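DNA photolyase (Agrobacterium tumefaciens, PDB 4U63) binds FAD and a methenyltetrahydrofolate antenna and, as a class III photolyase, probably uses light energy to split cyclobutane pyrimidine dimers in damaged DNA. Local coordinates at residues Asp34-Asp39 against Pro225-Ala230; Tyr435-Val440 against Lys449-Pro454; Ile102-Ile107 against Arg137-Thr142; Asp323-Arg328 against Ser414-Ile419. One frame throughout, in Å; residues are numbered along the deposited sequence.

Contact 1. Residues Asp34-Asp39 against Pro225-Ala230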
# COMPACT_ATOMS: atom_id res chain seq x y z
N ASP A 34 0.55 12.05 3.43
CA ASP A 34 -0.35 12.91 2.68
C ASP A 34 0.52 13.86 1.86
O ASP A 34 0.30 15.06 1.84
CB ASP A 34 -1.23 13.70 3.65
CG ASP A 34 -0.42 14.58 4.61
OD1 ASP A 34 0.81 14.36 4.76
OD2 ASP A 34 -1.00 15.51 5.22
N LEU A 35 1.50 13.29 1.17
CA LEU A 35 2.56 14.09 0.56
C LEU A 35 2.14 14.61 -0.80
O LEU A 35 2.61 14.17 -1.84
CB LEU A 35 3.86 13.28 0.50
CG LEU A 35 4.29 12.68 1.85
CD1 LEU A 35 5.63 11.96 1.70
CD2 LEU A 35 4.38 13.74 2.94
N ARG A 36 1.23 15.57 -0.75
CA ARG A 36 0.63 16.18 -1.92
C ARG A 36 0.18 17.60 -1.57
O ARG A 36 -0.09 17.90 -0.40
CB ARG A 36 -0.57 15.36 -2.37
CG ARG A 36 -1.75 15.38 -1.41
CD ARG A 36 -2.92 14.53 -1.88
NE ARG A 36 -4.08 14.73 -1.02
CZ ARG A 36 -4.31 14.11 0.14
NH1 ARG A 36 -3.48 13.18 0.61
NH2 ARG A 36 -5.40 14.41 0.83
N LEU A 37 0.10 18.45 -2.59
CA LEU A 37 -0.51 19.79 -2.45
C LEU A 37 -1.97 19.83 -2.92
O LEU A 37 -2.72 20.70 -2.46
CB LEU A 37 0.31 20.83 -3.21
CG LEU A 37 1.82 20.88 -2.97
CD1 LEU A 37 2.43 22.07 -3.70
CD2 LEU A 37 2.15 20.95 -1.48
N SER A 38 -2.35 18.92 -3.82
CA SER A 38 -3.70 18.88 -4.37
C SER A 38 -4.66 18.13 -3.45
O SER A 38 -4.26 17.21 -2.74
CB SER A 38 -3.72 18.21 -5.75
OG SER A 38 -2.90 18.91 -6.68
N ASP A 39 -5.92 18.53 -3.50
CA ASP A 39 -6.98 17.97 -2.67
C ASP A 39 -6.48 17.72 -1.24
O ASP A 39 -6.65 16.64 -0.67
CB ASP A 39 -7.53 16.68 -3.31
CG ASP A 39 -8.93 16.34 -2.81
OD1 ASP A 39 -9.68 17.27 -2.44
OD2 ASP A 39 -9.29 15.14 -2.79
N PRO A 225 8.09 8.33 -7.54
CA PRO A 225 7.37 8.75 -6.34
C PRO A 225 7.05 10.23 -6.30
O PRO A 225 7.81 11.05 -6.81
CB PRO A 225 8.35 8.37 -5.22
CG PRO A 225 9.08 7.21 -5.76
CD PRO A 225 9.33 7.61 -7.19
N GLY A 226 5.91 10.54 -5.71
CA GLY A 226 5.47 11.91 -5.51
C GLY A 226 4.17 12.20 -6.22
O GLY A 226 3.66 11.38 -6.98
N GLU A 227 3.66 13.40 -5.98
CA GLU A 227 2.38 13.84 -6.53
C GLU A 227 2.34 13.90 -8.07
O GLU A 227 1.38 13.44 -8.69
CB GLU A 227 2.04 15.20 -5.96
CG GLU A 227 0.70 15.70 -6.44
CD GLU A 227 0.23 16.89 -5.66
OE1 GLU A 227 1.07 17.74 -5.25
OE2 GLU A 227 -0.99 16.97 -5.45
N THR A 228 3.36 14.49 -8.67
CA THR A 228 3.44 14.55 -10.14
C THR A 228 3.41 13.13 -10.75
O THR A 228 2.68 12.87 -11.70
CB THR A 228 4.69 15.31 -10.61
OG1 THR A 228 4.59 16.67 -10.16
CG2 THR A 228 4.81 15.29 -12.14
N GLY A 229 4.20 12.23 -10.18
CA GLY A 229 4.17 10.82 -10.60
C GLY A 229 2.82 10.17 -10.43
O GLY A 229 2.38 9.41 -11.30
N ALA A 230 2.14 10.46 -9.31
CA ALA A 230 0.81 9.93 -9.06
C ALA A 230 -0.18 10.36 -10.12
O ALA A 230 -0.93 9.54 -10.66
CB ALA A 230 0.30 10.33 -7.67
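The carboxylate of E227 closes on two consecutive backbone amides, those of L37 and S38, one to each oxygen. L37 N points almost straight at E227 OE1 (2.9 Å, 176°), arriving from above the carboxylate plane, whereas S38 N reaches E227 OE2 at 2.9 Å on its syn lone pair. The hydroxyl S38 OG stands 3.0 Å from the same E227 OE2, and R36 CB packs against that oxygen at 3.5 Å. E227 spans the gap with an extended chain whose CG lies anti to the backbone N (chi1 -178°). It can do so from the first turn of helix 227-238, directly after the N-cap position held by G226. Its target is the loop between strand 27-31 and helix 41-49 of the N-terminal α/β domain, so a helix far along the chain is pinned to the first β-to-α connection of the Rossmann-like fold. Behind the two gripped amides, R36 turns its guanidinium away from E227 and holds D39 O side-on with NE (3.2 Å) and NH2 (3.0 Å), while NH1 bonds to G267 O. D39 in turn bonds through its carboxylate to S270 and A185, and L37 packs on S84, L85 and P187.

Contact 2. Residues Tyr435-Val440 against Lys449-Pro454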
# COMPACT_ATOMS: atom_id res chain seq x y z
N TYR A 435 4.32 -14.11 -18.12
CA TYR A 435 4.71 -13.56 -16.82
C TYR A 435 5.85 -14.38 -16.21
O TYR A 435 6.83 -13.83 -15.71
CB TYR A 435 3.52 -13.52 -15.89
CG TYR A 435 3.77 -13.03 -14.48
CD1 TYR A 435 3.91 -11.67 -14.19
CD2 TYR A 435 3.82 -13.93 -13.42
CE1 TYR A 435 4.11 -11.23 -12.88
CE2 TYR A 435 4.03 -13.50 -12.12
CZ TYR A 435 4.17 -12.16 -11.85
OH TYR A 435 4.36 -11.74 -10.56
N VAL A 436 5.74 -15.71 -16.27
CA VAL A 436 6.80 -16.59 -15.76
C VAL A 436 8.13 -16.36 -16.49
O VAL A 436 9.16 -16.25 -15.85
CB VAL A 436 6.39 -18.08 -15.84
CG1 VAL A 436 7.58 -19.01 -15.69
CG2 VAL A 436 5.33 -18.38 -14.78
N ARG A 437 8.08 -16.30 -17.82
CA ARG A 437 9.29 -16.05 -18.62
C ARG A 437 9.94 -14.70 -18.33
O ARG A 437 11.17 -14.58 -18.42
CB ARG A 437 8.97 -16.15 -20.12
CG ARG A 437 8.65 -17.57 -20.57
CD ARG A 437 8.71 -17.75 -22.07
NE ARG A 437 8.13 -19.05 -22.41
CZ ARG A 437 6.84 -19.27 -22.63
NH1 ARG A 437 6.40 -20.49 -22.91
NH2 ARG A 437 5.97 -18.26 -22.59
N ARG A 438 9.13 -13.71 -17.98
CA ARG A 438 9.63 -12.38 -17.65
C ARG A 438 10.47 -12.39 -16.39
O ARG A 438 11.55 -11.79 -16.35
CB ARG A 438 8.46 -11.41 -17.48
CG ARG A 438 8.84 -9.97 -17.14
CD ARG A 438 7.61 -9.08 -17.25
NE ARG A 438 7.11 -9.07 -18.63
CZ ARG A 438 5.82 -8.98 -18.99
NH1 ARG A 438 4.84 -8.89 -18.09
NH2 ARG A 438 5.52 -8.98 -20.29
N PHE A 439 9.99 -13.08 -15.36
CA PHE A 439 10.66 -13.09 -14.06
C PHE A 439 11.44 -14.35 -13.71
O PHE A 439 12.21 -14.34 -12.75
CB PHE A 439 9.64 -12.76 -12.98
CG PHE A 439 9.08 -11.38 -13.11
CD1 PHE A 439 9.86 -10.28 -12.80
CD2 PHE A 439 7.79 -11.16 -13.59
CE1 PHE A 439 9.38 -9.00 -12.93
CE2 PHE A 439 7.29 -9.88 -13.72
CZ PHE A 439 8.08 -8.79 -13.40
N VAL A 440 11.26 -15.42 -14.49
CA VAL A 440 12.05 -16.64 -14.36
C VAL A 440 12.61 -16.93 -15.77
O VAL A 440 12.21 -17.91 -16.42
CB VAL A 440 11.21 -17.81 -13.80
CG1 VAL A 440 12.11 -18.95 -13.36
CG2 VAL A 440 10.32 -17.35 -12.64
N LYS A 449 3.24 -26.09 -22.45
CA LYS A 449 2.90 -27.39 -21.84
C LYS A 449 3.61 -27.65 -20.51
O LYS A 449 3.05 -28.28 -19.63
CB LYS A 449 3.22 -28.55 -22.80
N TYR A 450 4.85 -27.16 -20.39
CA TYR A 450 5.67 -27.40 -19.20
C TYR A 450 6.13 -26.16 -18.43
O TYR A 450 6.75 -26.30 -17.38
CB TYR A 450 6.90 -28.21 -19.59
CG TYR A 450 6.56 -29.51 -20.29
CD1 TYR A 450 5.80 -30.49 -19.64
CD2 TYR A 450 6.99 -29.76 -21.59
CE1 TYR A 450 5.48 -31.68 -20.27
CE2 TYR A 450 6.68 -30.95 -22.23
CZ TYR A 450 5.92 -31.91 -21.57
OH TYR A 450 5.60 -33.09 -22.19
N ILE A 451 5.84 -24.96 -18.93
CA ILE A 451 6.34 -23.73 -18.30
C ILE A 451 5.94 -23.59 -16.82
O ILE A 451 6.72 -23.07 -16.03
CB ILE A 451 5.92 -22.46 -19.11
CG1 ILE A 451 6.65 -21.20 -18.62
CG2 ILE A 451 4.41 -22.24 -19.06
CD1 ILE A 451 8.14 -21.21 -18.83
N HIS A 452 4.75 -24.07 -16.45
CA HIS A 452 4.29 -24.00 -15.04
C HIS A 452 4.59 -25.25 -14.23
O HIS A 452 4.34 -25.26 -13.02
CB HIS A 452 2.80 -23.70 -15.00
CG HIS A 452 2.48 -22.32 -15.45
ND1 HIS A 452 2.77 -21.20 -14.69
CD2 HIS A 452 1.91 -21.86 -16.59
CE1 HIS A 452 2.39 -20.12 -15.34
NE2 HIS A 452 1.87 -20.49 -16.50
N LYS A 453 5.11 -26.28 -14.88
CA LYS A 453 5.45 -27.54 -14.23
C LYS A 453 6.69 -28.16 -14.90
O LYS A 453 6.61 -29.25 -15.46
CB LYS A 453 4.24 -28.50 -14.25
CG LYS A 453 3.57 -28.69 -15.62
CD LYS A 453 2.22 -29.38 -15.46
CE LYS A 453 1.69 -29.93 -16.77
NZ LYS A 453 1.36 -28.86 -17.75
N PRO A 454 7.84 -27.46 -14.83
CA PRO A 454 9.06 -27.98 -15.48
C PRO A 454 9.49 -29.36 -14.95
O PRO A 454 10.13 -30.13 -15.67
CB PRO A 454 10.11 -26.90 -15.18
CG PRO A 454 9.59 -26.14 -14.02
CD PRO A 454 8.10 -26.21 -14.08
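V436 against I451 and H452 makes a small, buried apolar contact between two short helices late in the FAD-binding domain, helix 434-439 and the weakly bonded turn at about 449-451. The nearest backbones are those of V436 and I451, with CA atoms 7.6 Å apart, and these two side chains also carry most of the contact. They reach toward each other tip to tip, V436 CG1 meeting I451 CG1 at 3.8 Å. In I451 the CG1 branch is anti to the backbone N (chi1 -169°), which brings it to V436, and the turn at chi2 (65°) carries CD1 toward R437. There CD1 lies 4.1 Å from R437 CG, crossing the extended arginine chain at a slant, and the isoleucine end lies over one face of the guanidinium, toward its rim. The other valine methyl serves a different partner: V436 CG2 approaches H452 CE1 at 3.5 Å, obliquely to the imidazole ring. Around this core the polar ends of R437 and H452 are taken up by backbone carbonyls, R437 bonding to D432 O and L446 O and H452 NE2 to D430 O. The main-chain amide of V436 is held separately, by the D430 carboxylate. Across the contact itself, then, cohesion comes from dispersion and the exclusion of water, while bonds to carbonyls of the loops on either end of helix 434-439 probably orient the two polar side chains, turning the imidazole CE1 toward V436 and the arginine chain and guanidinium face toward I451.

Contact 3. Residues Ile102-Ile107 against Arg137-Thr142. With SO4 (sulfate ion), chain E.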
# COMPACT_ATOMS: atom_id res chain seq x y z
N ILE A 102 8.92 18.63 19.05
CA ILE A 102 9.23 19.33 17.79
C ILE A 102 8.18 20.40 17.48
O ILE A 102 8.53 21.53 17.13
CB ILE A 102 9.34 18.33 16.61
CG1 ILE A 102 10.65 17.56 16.73
CG2 ILE A 102 9.29 19.04 15.26
CD1 ILE A 102 10.65 16.25 15.98
N LEU A 103 6.91 20.05 17.62
CA LEU A 103 5.84 20.99 17.35
C LEU A 103 5.85 22.17 18.32
O LEU A 103 5.70 23.31 17.91
CB LEU A 103 4.48 20.29 17.33
CG LEU A 103 4.25 19.35 16.14
CD1 LEU A 103 3.00 18.53 16.36
CD2 LEU A 103 4.16 20.11 14.81
N ARG A 104 6.05 21.89 19.61
CA ARG A 104 6.16 22.96 20.61
C ARG A 104 7.33 23.91 20.32
O ARG A 104 7.19 25.12 20.47
CB ARG A 104 6.29 22.38 22.01
CG ARG A 104 4.99 21.85 22.57
CD ARG A 104 5.22 21.27 23.95
NE ARG A 104 4.02 20.65 24.52
CZ ARG A 104 3.00 21.31 25.06
NH1 ARG A 104 3.00 22.64 25.13
NH2 ARG A 104 1.96 20.63 25.55
N ASP A 105 8.46 23.34 19.91
CA ASP A 105 9.62 24.15 19.55
C ASP A 105 9.35 25.01 18.32
O ASP A 105 9.70 26.19 18.30
CB ASP A 105 10.85 23.26 19.34
CG ASP A 105 11.40 22.67 20.64
OD1 ASP A 105 10.78 22.85 21.72
OD2 ASP A 105 12.46 22.01 20.57
N LEU A 106 8.71 24.44 17.29
CA LEU A 106 8.30 25.22 16.10
C LEU A 106 7.32 26.33 16.45
O LEU A 106 7.43 27.45 15.95
CB LEU A 106 7.69 24.33 15.02
CG LEU A 106 8.67 23.51 14.18
CD1 LEU A 106 7.92 22.50 13.33
CD2 LEU A 106 9.53 24.41 13.30
N ILE A 107 6.35 26.01 17.29
CA ILE A 107 5.35 26.97 17.76
C ILE A 107 6.03 28.14 18.49
O ILE A 107 5.76 29.30 18.19
CB ILE A 107 4.31 26.27 18.67
CG1 ILE A 107 3.38 25.40 17.81
CG2 ILE A 107 3.47 27.27 19.45
CD1 ILE A 107 2.70 24.30 18.58
N ARG A 137 -4.09 21.41 22.67
CA ARG A 137 -5.30 22.19 22.99
C ARG A 137 -5.33 22.63 24.45
O ARG A 137 -5.75 23.75 24.75
CB ARG A 137 -6.56 21.43 22.63
CG ARG A 137 -6.83 21.39 21.14
CD ARG A 137 -8.02 20.50 20.82
NE ARG A 137 -8.44 20.64 19.42
CZ ARG A 137 -9.34 19.86 18.82
NH1 ARG A 137 -9.94 18.87 19.48
NH2 ARG A 137 -9.65 20.07 17.55
N ASP A 138 -4.87 21.76 25.34
CA ASP A 138 -4.77 22.08 26.76
C ASP A 138 -3.83 23.26 27.03
O ASP A 138 -4.00 23.96 28.01
CB ASP A 138 -4.31 20.85 27.58
CG ASP A 138 -5.41 19.80 27.77
OD1 ASP A 138 -6.59 20.09 27.44
OD2 ASP A 138 -5.11 18.68 28.24
N ASP A 139 -2.86 23.50 26.15
CA ASP A 139 -1.98 24.67 26.27
C ASP A 139 -2.43 25.84 25.38
O ASP A 139 -1.65 26.76 25.12
CB ASP A 139 -0.52 24.28 25.99
CG ASP A 139 0.17 23.67 27.22
OD1 ASP A 139 -0.10 24.11 28.35
OD2 ASP A 139 0.97 22.74 27.03
N GLY A 140 -3.68 25.81 24.94
CA GLY A 140 -4.28 26.94 24.25
C GLY A 140 -3.90 27.09 22.80
O GLY A 140 -3.98 28.18 22.26
N LEU A 141 -3.50 25.99 22.16
CA LEU A 141 -3.21 25.99 20.72
C LEU A 141 -4.42 25.47 19.96
O LEU A 141 -5.15 24.61 20.46
CB LEU A 141 -1.98 25.14 20.42
CG LEU A 141 -0.71 25.80 21.00
CD1 LEU A 141 0.32 24.77 21.44
CD2 LEU A 141 -0.14 26.78 19.99
N THR A 142 -4.63 26.00 18.76
CA THR A 142 -5.66 25.50 17.88
C THR A 142 -5.09 24.34 17.08
O THR A 142 -4.01 24.44 16.50
CB THR A 142 -6.17 26.61 16.93
OG1 THR A 142 -6.77 27.65 17.72
CG2 THR A 142 -7.20 26.07 15.95
S SO4 E . -10.78 18.08 14.60
O1 SO4 E . -11.29 18.36 15.96
O2 SO4 E . -10.32 19.32 13.95
O3 SO4 E . -9.66 17.13 14.73
O4 SO4 E . -11.86 17.50 13.78
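I107 and L141 mark the closest backbone approach, their CA atoms 9.1 Å apart, where the helical segment 102-107 faces the end of helix 123-138 and the turn that follows it. A Schellman motif stops that second helix, with G140 (positive phi) as the C-prime residue, L141 N bonding to L136 O and G140 N to R137 O (2.9 Å); the chain then swings L141 back toward helix 99-110. The I107 and L141 side chains meet tip to tip, CG2 of I107 touching CD2 of L141 at 3.7 Å and its CD1 touching CD1 of L141 at 3.8 Å. Nearer the solvent, R104 extends from CG to NE and grips D139 end-on, with both terminal nitrogens on a single oxygen. R104 NH1 and R104 NH2 each lie 2.8 Å from D139 OD2, but the bonds are bent (135° and 136°). The guanidinium and carboxylate planes stand 77° apart, so the pair is not the coplanar, two-oxygen kind of salt bridge. NH2 comes nearly along the C-O axis while NH1 comes from above the carboxylate plane. A second charge, E100, pairs with R104 NE and probably limits the rotation of the group. R137 takes no part in the contact and instead binds, through NH2, a sulfate probably from the crystallisation liquor, shared with R119, K133 and S145. Helix 99-110 links strand 93-96 to strand 114-118, and helix 123-138 links 114-118 to 142-146: two successive β-α-β crossovers of the Rossmann-like α/β domain, with strand order 3-2-1-4-5.

Contact 4. Residues Asp323-Arg328 against Ser414-Ile419. With SO4 (sulfate ion), chain M.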
# COMPACT_ATOMS: atom_id res chain seq x y z
N ASP A 323 -6.25 -19.72 16.44
CA ASP A 323 -5.17 -19.41 17.38
C ASP A 323 -4.30 -20.62 17.70
O ASP A 323 -3.09 -20.49 17.86
CB ASP A 323 -5.71 -18.85 18.69
CG ASP A 323 -6.18 -17.42 18.56
OD1 ASP A 323 -6.12 -16.84 17.45
OD2 ASP A 323 -6.62 -16.87 19.58
N ALA A 324 -4.92 -21.78 17.77
CA ALA A 324 -4.20 -23.00 18.11
C ALA A 324 -3.62 -23.72 16.90
O ALA A 324 -3.07 -24.81 17.05
CB ALA A 324 -5.11 -23.94 18.89
N PHE A 325 -3.71 -23.13 15.71
CA PHE A 325 -3.17 -23.74 14.50
C PHE A 325 -1.67 -23.96 14.69
O PHE A 325 -0.97 -23.08 15.17
CB PHE A 325 -3.42 -22.85 13.29
CG PHE A 325 -3.36 -23.58 12.00
CD1 PHE A 325 -2.15 -23.82 11.37
CD2 PHE A 325 -4.52 -24.06 11.41
CE1 PHE A 325 -2.10 -24.51 10.17
CE2 PHE A 325 -4.48 -24.74 10.21
CZ PHE A 325 -3.27 -24.98 9.59
N SER A 326 -1.19 -25.15 14.32
CA SER A 326 0.23 -25.50 14.50
C SER A 326 1.02 -25.25 13.22
O SER A 326 1.03 -26.08 12.31
CB SER A 326 0.38 -26.95 14.96
OG SER A 326 1.74 -27.24 15.26
N TRP A 327 1.67 -24.10 13.16
CA TRP A 327 2.45 -23.74 11.97
C TRP A 327 3.78 -24.46 12.02
O TRP A 327 4.28 -24.75 13.11
CB TRP A 327 2.68 -22.23 11.91
CG TRP A 327 1.41 -21.45 11.90
CD1 TRP A 327 0.94 -20.64 12.88
CD2 TRP A 327 0.44 -21.42 10.85
NE1 TRP A 327 -0.27 -20.10 12.51
CE2 TRP A 327 -0.60 -20.57 11.27
CE3 TRP A 327 0.34 -22.04 9.60
CZ2 TRP A 327 -1.73 -20.31 10.48
CZ3 TRP A 327 -0.78 -21.79 8.81
CH2 TRP A 327 -1.80 -20.94 9.25
N ARG A 328 4.33 -24.75 10.85
CA ARG A 328 5.65 -25.37 10.76
C ARG A 328 6.74 -24.40 11.18
O ARG A 328 6.66 -23.20 10.90
CB ARG A 328 5.94 -25.87 9.35
CG ARG A 328 5.28 -27.21 9.06
CD ARG A 328 5.49 -27.67 7.63
NE ARG A 328 6.90 -27.82 7.29
CZ ARG A 328 7.69 -28.82 7.69
NH1 ARG A 328 7.23 -29.81 8.46
NH2 ARG A 328 8.96 -28.83 7.30
N SER A 414 -11.63 -17.05 1.72
CA SER A 414 -11.80 -18.35 1.14
C SER A 414 -11.62 -19.34 2.30
O SER A 414 -10.70 -19.17 3.11
CB SER A 414 -10.75 -18.60 0.06
OG SER A 414 -10.89 -19.88 -0.52
N PRO A 415 -12.48 -20.38 2.39
CA PRO A 415 -12.29 -21.37 3.46
C PRO A 415 -10.90 -21.99 3.40
O PRO A 415 -10.34 -22.14 2.32
CB PRO A 415 -13.38 -22.42 3.16
CG PRO A 415 -14.39 -21.70 2.36
CD PRO A 415 -13.64 -20.70 1.54
N PHE A 416 -10.35 -22.35 4.56
CA PHE A 416 -8.98 -22.89 4.61
C PHE A 416 -8.82 -24.13 3.74
O PHE A 416 -7.79 -24.30 3.07
CB PHE A 416 -8.58 -23.24 6.04
CG PHE A 416 -7.12 -23.52 6.18
CD1 PHE A 416 -6.23 -22.48 6.43
CD2 PHE A 416 -6.62 -24.81 6.04
CE1 PHE A 416 -4.87 -22.73 6.55
CE2 PHE A 416 -5.26 -25.06 6.16
CZ PHE A 416 -4.39 -24.02 6.41
N PHE A 417 -9.83 -24.99 3.74
CA PHE A 417 -9.82 -26.24 2.98
C PHE A 417 -9.80 -26.09 1.46
O PHE A 417 -9.53 -27.06 0.76
CB PHE A 417 -10.97 -27.18 3.41
CG PHE A 417 -12.35 -26.60 3.22
CD1 PHE A 417 -12.93 -26.52 1.96
CD2 PHE A 417 -13.10 -26.17 4.32
CE1 PHE A 417 -14.20 -26.00 1.78
CE2 PHE A 417 -14.38 -25.65 4.16
CZ PHE A 417 -14.93 -25.57 2.88
N ARG A 418 -10.11 -24.90 0.94
CA ARG A 418 -9.93 -24.62 -0.49
C ARG A 418 -8.46 -24.36 -0.78
O ARG A 418 -7.95 -23.29 -0.47
CB ARG A 418 -10.73 -23.40 -0.92
CG ARG A 418 -12.18 -23.67 -1.25
CD ARG A 418 -12.76 -22.47 -1.97
NE ARG A 418 -14.17 -22.69 -2.23
CZ ARG A 418 -14.66 -23.42 -3.24
NH1 ARG A 418 -13.85 -24.01 -4.12
NH2 ARG A 418 -15.98 -23.55 -3.37
N ILE A 419 -7.80 -25.34 -1.38
CA ILE A 419 -6.37 -25.27 -1.69
C ILE A 419 -6.15 -25.61 -3.15
O ILE A 419 -6.24 -26.78 -3.54
CB ILE A 419 -5.56 -26.28 -0.86
CG1 ILE A 419 -5.82 -26.10 0.63
CG2 ILE A 419 -4.07 -26.16 -1.18
CD1 ILE A 419 -5.29 -27.23 1.47
S SO4 M . 10.02 -32.17 8.58
O1 SO4 M . 10.14 -31.51 7.26
O2 SO4 M . 10.56 -31.28 9.64
O3 SO4 M . 10.78 -33.43 8.56
O4 SO4 M . 8.60 -32.46 8.87
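F325 and F416 come from opposite directions, F325 CZ lying 3.5 Å from F416 CZ. The two planes are inclined at 53° and the ring centroids are 5.1 Å apart, an oblique aromatic pair. Seen from F416 the approach is over one face: F325 CE2 rides 3.8 Å above its plane, displaced toward the rim. Both phenylalanines carry CG anti to the backbone N (chi1 -159° and -168°), which projects each ring across the gap between two loops whose nearest CA atoms, those of the same residues, remain 11.5 Å apart. W327 joins from beside F325. Its indole has F325 CD1 over one face, and its CH2 atom reaches F416 CE1 loosely, at 4.5 Å. K374, its NZ bonded to F416 O and R418 O, forms a cation-pi interaction with the F416 ring, and the ring of Y491, on helix 480-495, meets it at a low interplanar angle. That helix also packs A490 and V494 on F325, so the aromatic cluster joins the loops after helices 287-309 and 398-407 to the C-terminal helix of the FAD-binding domain. At the end of the first loop R328 turns elsewhere, to D330 and to a sulfate probably from the crystallisation liquor. With carbon alone facing carbon between the loops, the join depends on ring shape and dispersion, and K374 probably adds electrostatic attraction to the π system of F416.

Contacts 1, 2 and 4 are buried, whereas contact 3 lies at the surface and is the one with a salt bridge across it. Contacts 1 and 3 involve the N-terminal α/β domain, yet differ in reach: contact 3 joins helices flanking the parallel sheet, while contact 1 ties a loop after the first strand to a much later helix by a carboxylate on backbone amides. Contacts 2 and 4 share the FAD-binding range, their centres about 28 Å apart, and rely on apolar carbon, aliphatic, with a histidine and an arginine chain, in one and aromatic in the other. No helix or strand belongs to two contacts, and contacts 2 and 3 lie on opposite sides of the chain's centre.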